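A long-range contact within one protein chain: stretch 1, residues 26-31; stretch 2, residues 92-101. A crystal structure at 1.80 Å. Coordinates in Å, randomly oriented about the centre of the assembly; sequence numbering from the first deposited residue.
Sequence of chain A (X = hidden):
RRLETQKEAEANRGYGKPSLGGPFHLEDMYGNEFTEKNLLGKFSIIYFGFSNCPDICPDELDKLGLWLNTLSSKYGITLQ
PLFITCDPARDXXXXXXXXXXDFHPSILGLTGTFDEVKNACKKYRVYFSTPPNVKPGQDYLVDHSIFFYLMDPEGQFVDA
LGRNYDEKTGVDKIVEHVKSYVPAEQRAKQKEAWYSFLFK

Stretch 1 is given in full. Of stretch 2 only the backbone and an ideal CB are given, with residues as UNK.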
ATOM      1  N   LEU A  26      -3.216  -1.825  13.201  1.00 16.14           N
ATOM      2  CA  LEU A  26      -3.228  -3.172  12.628  1.00 15.91           C
ATOM      3  C   LEU A  26      -2.005  -3.937  13.108  1.00 16.69           C
ATOM      4  O   LEU A  26      -1.336  -3.520  14.049  1.00 17.44           O
ATOM      5  CB  LEU A  26      -3.201  -3.086  11.091  1.00 16.14           C
ATOM      6  CG  LEU A  26      -4.349  -2.305  10.434  1.00 15.97           C
ATOM      7  CD1 LEU A  26      -3.992  -1.945   8.998  1.00 16.94           C
ATOM      8  CD2 LEU A  26      -5.628  -3.138  10.485  1.00 15.94           C
ATOM      9  N   GLU A  27      -1.729  -5.069  12.468  1.00 14.03           N
ATOM     10  CA  GLU A  27      -0.548  -5.865  12.787  1.00 14.23           C
ATOM     11  C   GLU A  27       0.062  -6.259  11.446  1.00 13.99           C
ATOM     12  O   GLU A  27      -0.665  -6.417  10.467  1.00 13.08           O
ATOM     13  CB  GLU A  27      -0.929  -7.136  13.558  1.00 18.03           C
ATOM     14  CG  GLU A  27      -1.810  -8.098  12.774  1.00 18.20           C
ATOM     15  CD  GLU A  27      -2.042  -9.423  13.491  1.00 21.90           C
ATOM     16  OE1 GLU A  27      -2.947 -10.165  13.066  1.00 21.12           O
ATOM     17  OE2 GLU A  27      -1.321  -9.723  14.466  1.00 22.87           O
ATOM     18  N   ASP A  28       1.381  -6.399  11.367  1.00 16.21           N
ATOM     19  CA  ASP A  28       1.947  -6.817  10.092  1.00 16.68           C
ATOM     20  C   ASP A  28       1.915  -8.337  10.071  1.00 17.71           C
ATOM     21  O   ASP A  28       1.518  -8.960  11.060  1.00 19.05           O
ATOM     22  CB  ASP A  28       3.368  -6.263   9.865  1.00 18.01           C
ATOM     23  CG  ASP A  28       4.386  -6.777  10.861  1.00 22.36           C
ATOM     24  OD1 ASP A  28       4.141  -7.812  11.518  1.00 22.02           O
ATOM     25  OD2 ASP A  28       5.458  -6.137  10.963  1.00 23.93           O
ATOM     26  N   MET A  29       2.314  -8.936   8.956  1.00 12.41           N
ATOM     27  CA  MET A  29       2.260 -10.385   8.821  1.00 14.21           C
ATOM     28  C   MET A  29       3.196 -11.160   9.736  1.00 15.96           C
ATOM     29  O   MET A  29       3.174 -12.391   9.745  1.00 15.49           O
ATOM     30  CB  MET A  29       2.497 -10.783   7.367  1.00 16.04           C
ATOM     31  CG  MET A  29       3.813 -10.295   6.805  1.00 17.85           C
ATOM     32  SD  MET A  29       3.748 -10.381   5.020  1.00 21.02           S
ATOM     33  CE  MET A  29       5.480 -10.452   4.607  1.00 22.30           C
ATOM     34  N   TYR A  30       4.008 -10.445  10.506  1.00 18.98           N
ATOM     35  CA  TYR A  30       4.915 -11.099  11.437  1.00 21.07           C
ATOM     36  C   TYR A  30       4.398 -10.930  12.859  1.00 21.34           C
ATOM     37  O   TYR A  30       4.974 -11.459  13.807  1.00 22.44           O
ATOM     38  CB  TYR A  30       6.324 -10.525  11.292  1.00 25.94           C
ATOM     39  CG  TYR A  30       6.897 -10.770   9.915  1.00 28.89           C
ATOM     40  CD1 TYR A  30       7.044  -9.728   9.002  1.00 29.81           C
ATOM     41  CD2 TYR A  30       7.239 -12.058   9.507  1.00 29.97           C
ATOM     42  CE1 TYR A  30       7.516  -9.964   7.711  1.00 31.75           C
ATOM     43  CE2 TYR A  30       7.710 -12.305   8.223  1.00 32.23           C
ATOM     44  CZ  TYR A  30       7.845 -11.255   7.329  1.00 31.88           C
ATOM     45  OH  TYR A  30       8.298 -11.504   6.057  1.00 34.72           O
ATOM     46  N   GLY A  31       3.300 -10.196  12.999  1.00 20.62           N
ATOM     47  CA  GLY A  31       2.708  -9.995  14.307  1.00 21.88           C
ATOM     48  C   GLY A  31       3.026  -8.673  14.977  1.00 21.34           C
ATOM     49  O   GLY A  31       2.507  -8.394  16.055  1.00 21.73           O
ATOM     50  N   UNK A  92      -5.157 -14.091   7.497  1.00 17.42           N
ATOM     51  CA  UNK A  92      -4.419 -14.069   8.748  1.00 18.89           C
ATOM     52  C   UNK A  92      -2.960 -13.771   8.407  1.00 18.12           C
ATOM     53  O   UNK A  92      -2.573 -13.768   7.230  1.00 17.41           O
ATOM     54  CB  UNK A  92      -4.563 -15.388   9.510  1.00 18.89           C
ATOM     55  N   UNK A  93      -2.132 -13.513   9.426  1.00 17.12           N
ATOM     56  CA  UNK A  93      -0.727 -13.232   9.124  1.00 18.02           C
ATOM     57  C   UNK A  93      -0.068 -14.338   8.301  1.00 18.08           C
ATOM     58  O   UNK A  93       0.671 -14.048   7.371  1.00 17.92           O
ATOM     59  CB  UNK A  93       0.053 -13.030  10.425  1.00 18.02           C
ATOM     60  N   UNK A  94      -0.347 -15.601   8.624  1.00 16.60           N
ATOM     61  CA  UNK A  94       0.251 -16.716   7.882  1.00 16.93           C
ATOM     62  C   UNK A  94      -0.207 -16.752   6.421  1.00 17.39           C
ATOM     63  O   UNK A  94       0.592 -17.012   5.522  1.00 16.59           O
ATOM     64  CB  UNK A  94      -0.097 -18.041   8.563  1.00 16.93           C
ATOM     65  N   UNK A  95      -1.492 -16.501   6.189  1.00 17.22           N
ATOM     66  CA  UNK A  95      -2.027 -16.489   4.834  1.00 18.18           C
ATOM     67  C   UNK A  95      -1.391 -15.373   4.006  1.00 17.28           C
ATOM     68  O   UNK A  95      -1.078 -15.568   2.829  1.00 16.07           O
ATOM     69  CB  UNK A  95      -3.548 -16.325   4.864  1.00 18.18           C
ATOM     70  N   UNK A  96      -1.200 -14.206   4.612  1.00 14.89           N
ATOM     71  CA  UNK A  96      -0.580 -13.097   3.894  1.00 16.29           C
ATOM     72  C   UNK A  96       0.881 -13.388   3.578  1.00 17.23           C
ATOM     73  O   UNK A  96       1.365 -13.042   2.500  1.00 16.34           O
ATOM     74  CB  UNK A  96      -0.692 -11.807   4.710  1.00 16.29           C
ATOM     75  N   UNK A  97       1.590 -14.021   4.508  1.00 19.84           N
ATOM     76  CA  UNK A  97       2.991 -14.350   4.262  1.00 19.82           C
ATOM     77  C   UNK A  97       3.107 -15.273   3.054  1.00 19.97           C
ATOM     78  O   UNK A  97       3.968 -15.077   2.193  1.00 18.80           O
ATOM     79  CB  UNK A  97       3.619 -15.002   5.496  1.00 19.82           C
ATOM     80  N   UNK A  98       2.232 -16.273   2.981  1.00 19.35           N
ATOM     81  CA  UNK A  98       2.273 -17.211   1.867  1.00 21.21           C
ATOM     82  C   UNK A  98       1.868 -16.549   0.556  1.00 20.09           C
ATOM     83  O   UNK A  98       2.504 -16.761  -0.476  1.00 20.89           O
ATOM     84  CB  UNK A  98       1.361 -18.406   2.151  1.00 21.21           C
ATOM     85  N   UNK A  99       0.813 -15.743   0.599  1.00 17.60           N
ATOM     86  CA  UNK A  99       0.344 -15.044  -0.592  1.00 17.86           C
ATOM     87  C   UNK A  99       1.416 -14.099  -1.139  1.00 18.16           C
ATOM     88  O   UNK A  99       1.689 -14.081  -2.346  1.00 17.31           O
ATOM     89  CB  UNK A  99      -0.935 -14.265  -0.278  1.00 17.86           C
ATOM     90  N   UNK A 100       2.024 -13.315  -0.253  1.00 15.77           N
ATOM     91  CA  UNK A 100       3.038 -12.353  -0.677  1.00 16.88           C
ATOM     92  C   UNK A 100       4.383 -12.954  -1.063  1.00 18.33           C
ATOM     93  O   UNK A 100       5.212 -12.270  -1.665  1.00 17.62           O
ATOM     94  CB  UNK A 100       3.261 -11.337   0.445  1.00 16.88           C
ATOM     95  N   UNK A 101       4.596 -14.232  -0.747  1.00 17.21           N
ATOM     96  CA  UNK A 101       5.857 -14.879  -1.086  1.00 20.49           C
ATOM     97  C   UNK A 101       6.043 -14.922  -2.603  1.00 21.05           C
ATOM     98  O   UNK A 101       7.159 -15.114  -3.096  1.00 22.55           O
ATOM     99  CB  UNK A 101       5.909 -16.292  -0.501  1.00 20.49           C
TER

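Stretch 1 offers the end of a strand, residues 26-28, and a type I turn from Asp 28 to Gly 31. The turn is closed by the backbone bond from Gly 31 N to Asp 28 O (2.9 Å) and braced by Tyr 30 N donating to Asp 28 OD1 (2.8 Å). Against it lies a helix, and the side chain of Met 29 runs along that helix; its CB and SD, with the backbone O of the same residue, set most of the rules.

Position 92 comes just before the helix, with phi/psi of -78/171 and CA-to-CB pointing away from stretch 1. Nothing there calls for a particular partner; the backbone instead suits an N-cap such as Ser, Thr, Asp or Asn. It is Ser 92, in rotamer p, whose OG accepts a weak capping bond from the N of position 95 at 3.4 Å.

Position 93 opens the helix and makes the closest backbone approach, its CA 4.1 Å from the CA of Met 29. CA-to-CB points toward the turn, and the ideal CB sits a tight 3.3 Å from Met 29 O, so a small or compact side chain is favoured. In the first turn of a helix the backbone N needs no acceptor within the helix, and phi of -55° is compatible with a proline ring. The residue is Pro 93: its CB packs 3.4 Å from Met 29 O, and its CG reaches Glu 27 OE1 at 3.4 Å, a contact without a hydrogen bond.

Positions 94 and 95 are helical and have nothing of stretch 1 near their ideal CBs. Many helix-compatible residues would serve; they are Ala 94 and Val 95.

At 96, CA-to-CB points toward stretch 1 and the ideal CB lies 4.3 Å from Met 29 CB. An apolar residue is the natural choice, and Leu, Ile, Met or even Ala could make this contact. Leu 96 makes it, CB to Met 29 CB at 4.3 Å, while Leu 96 CG lies farther off, 5.3 Å from Met 29 CB.

At 97 the CB points sideways, 4.6 Å from Met 29 SD, with Met 29 O and the Tyr 30 ring farther along. A long chain with an aliphatic stem fits: Lys, Arg, Met or Gln. Lys 97 lays its methylenes over the turn, CG 3.7 Å from Met 29 CB and CD 3.5 Å from Met 29 O. The same CD lies 3.9 Å from Tyr 30 CE2, oblique to the ring; beyond CD the chain bends, with chi3 m and chi4 p, and brings Lys 97 NZ back over the start of the helix, 3.7 Å from Ala 94 CB.

Positions 98 and 99 are out of reach, leaving stretch 1 no say in them; they are Glu 98 and Tyr 99.

Position 100 again points toward stretch 1, with its ideal CB 4.7 Å from Met 29 SD. Leu, Met, Ile or Phe could meet the thioether. Leu 100 does so through CD1, 3.8 Å from Met 29 SD.

Position 101 points sideways into space free of stretch 1, which sets no demand here; many residues would do, small polar ones among them. Ser 101 turns OG back to donate to Glu 98 O at 2.6 Å.

Stretch 2 92-101: SPAVLKEYLS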
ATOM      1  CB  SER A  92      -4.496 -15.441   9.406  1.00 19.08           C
ATOM      2  OG  SER A  92      -3.839 -16.388   8.583  1.00 23.14           O
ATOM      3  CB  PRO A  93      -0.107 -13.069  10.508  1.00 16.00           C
ATOM      4  CG  PRO A  93      -1.222 -12.415  11.271  1.00 16.22           C
ATOM      5  CD  PRO A  93      -2.432 -13.223  10.841  1.00 14.19           C
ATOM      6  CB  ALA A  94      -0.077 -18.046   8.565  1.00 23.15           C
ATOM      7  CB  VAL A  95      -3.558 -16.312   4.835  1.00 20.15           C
ATOM      8  CG1 VAL A  95      -4.060 -16.019   3.419  1.00 19.73           C
ATOM      9  CG2 VAL A  95      -4.216 -17.576   5.362  1.00 20.49           C
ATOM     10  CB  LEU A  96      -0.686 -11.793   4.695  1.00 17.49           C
ATOM     11  CG  LEU A  96      -2.089 -11.183   4.786  1.00 18.49           C
ATOM     12  CD1 LEU A  96      -2.010  -9.848   5.509  1.00 19.51           C
ATOM     13  CD2 LEU A  96      -2.671 -10.991   3.395  1.00 18.96           C
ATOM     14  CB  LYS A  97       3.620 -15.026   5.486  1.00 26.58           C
ATOM     15  CG  LYS A  97       3.953 -14.074   6.617  1.00 31.33           C
ATOM     16  CD  LYS A  97       4.764 -14.751   7.726  1.00 35.42           C
ATOM     17  CE  LYS A  97       3.906 -15.661   8.595  1.00 37.95           C
ATOM     18  NZ  LYS A  97       3.334 -16.817   7.855  1.00 40.17           N
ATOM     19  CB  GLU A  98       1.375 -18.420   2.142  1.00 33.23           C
ATOM     20  CG  GLU A  98       1.327 -19.402   0.983  1.00 39.54           C
ATOM     21  CD  GLU A  98       0.697 -20.728   1.355  1.00 43.98           C
ATOM     22  OE1 GLU A  98       0.452 -21.541   0.440  1.00 45.60           O
ATOM     23  OE2 GLU A  98       0.455 -20.961   2.558  1.00 45.47           O
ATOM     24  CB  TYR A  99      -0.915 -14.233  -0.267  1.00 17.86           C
ATOM     25  CG  TYR A  99      -1.492 -13.475  -1.443  1.00 18.53           C
ATOM     26  CD1 TYR A  99      -2.031 -14.150  -2.540  1.00 20.65           C
ATOM     27  CD2 TYR A  99      -1.524 -12.077  -1.450  1.00 21.02           C
ATOM     28  CE1 TYR A  99      -2.593 -13.454  -3.615  1.00 20.34           C
ATOM     29  CE2 TYR A  99      -2.085 -11.370  -2.518  1.00 21.04           C
ATOM     30  CZ  TYR A  99      -2.620 -12.065  -3.595  1.00 22.00           C
ATOM     31  OH  TYR A  99      -3.214 -11.372  -4.632  1.00 21.51           O
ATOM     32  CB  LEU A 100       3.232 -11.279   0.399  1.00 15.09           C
ATOM     33  CG  LEU A 100       2.029 -10.344   0.601  1.00 14.47           C
ATOM     34  CD1 LEU A 100       2.346  -9.331   1.702  1.00 13.22           C
ATOM     35  CD2 LEU A 100       1.708  -9.611  -0.711  1.00 13.47           C
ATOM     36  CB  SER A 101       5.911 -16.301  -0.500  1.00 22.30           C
ATOM     37  OG  SER A 101       4.947 -17.146  -1.103  1.00 26.20           O
TER
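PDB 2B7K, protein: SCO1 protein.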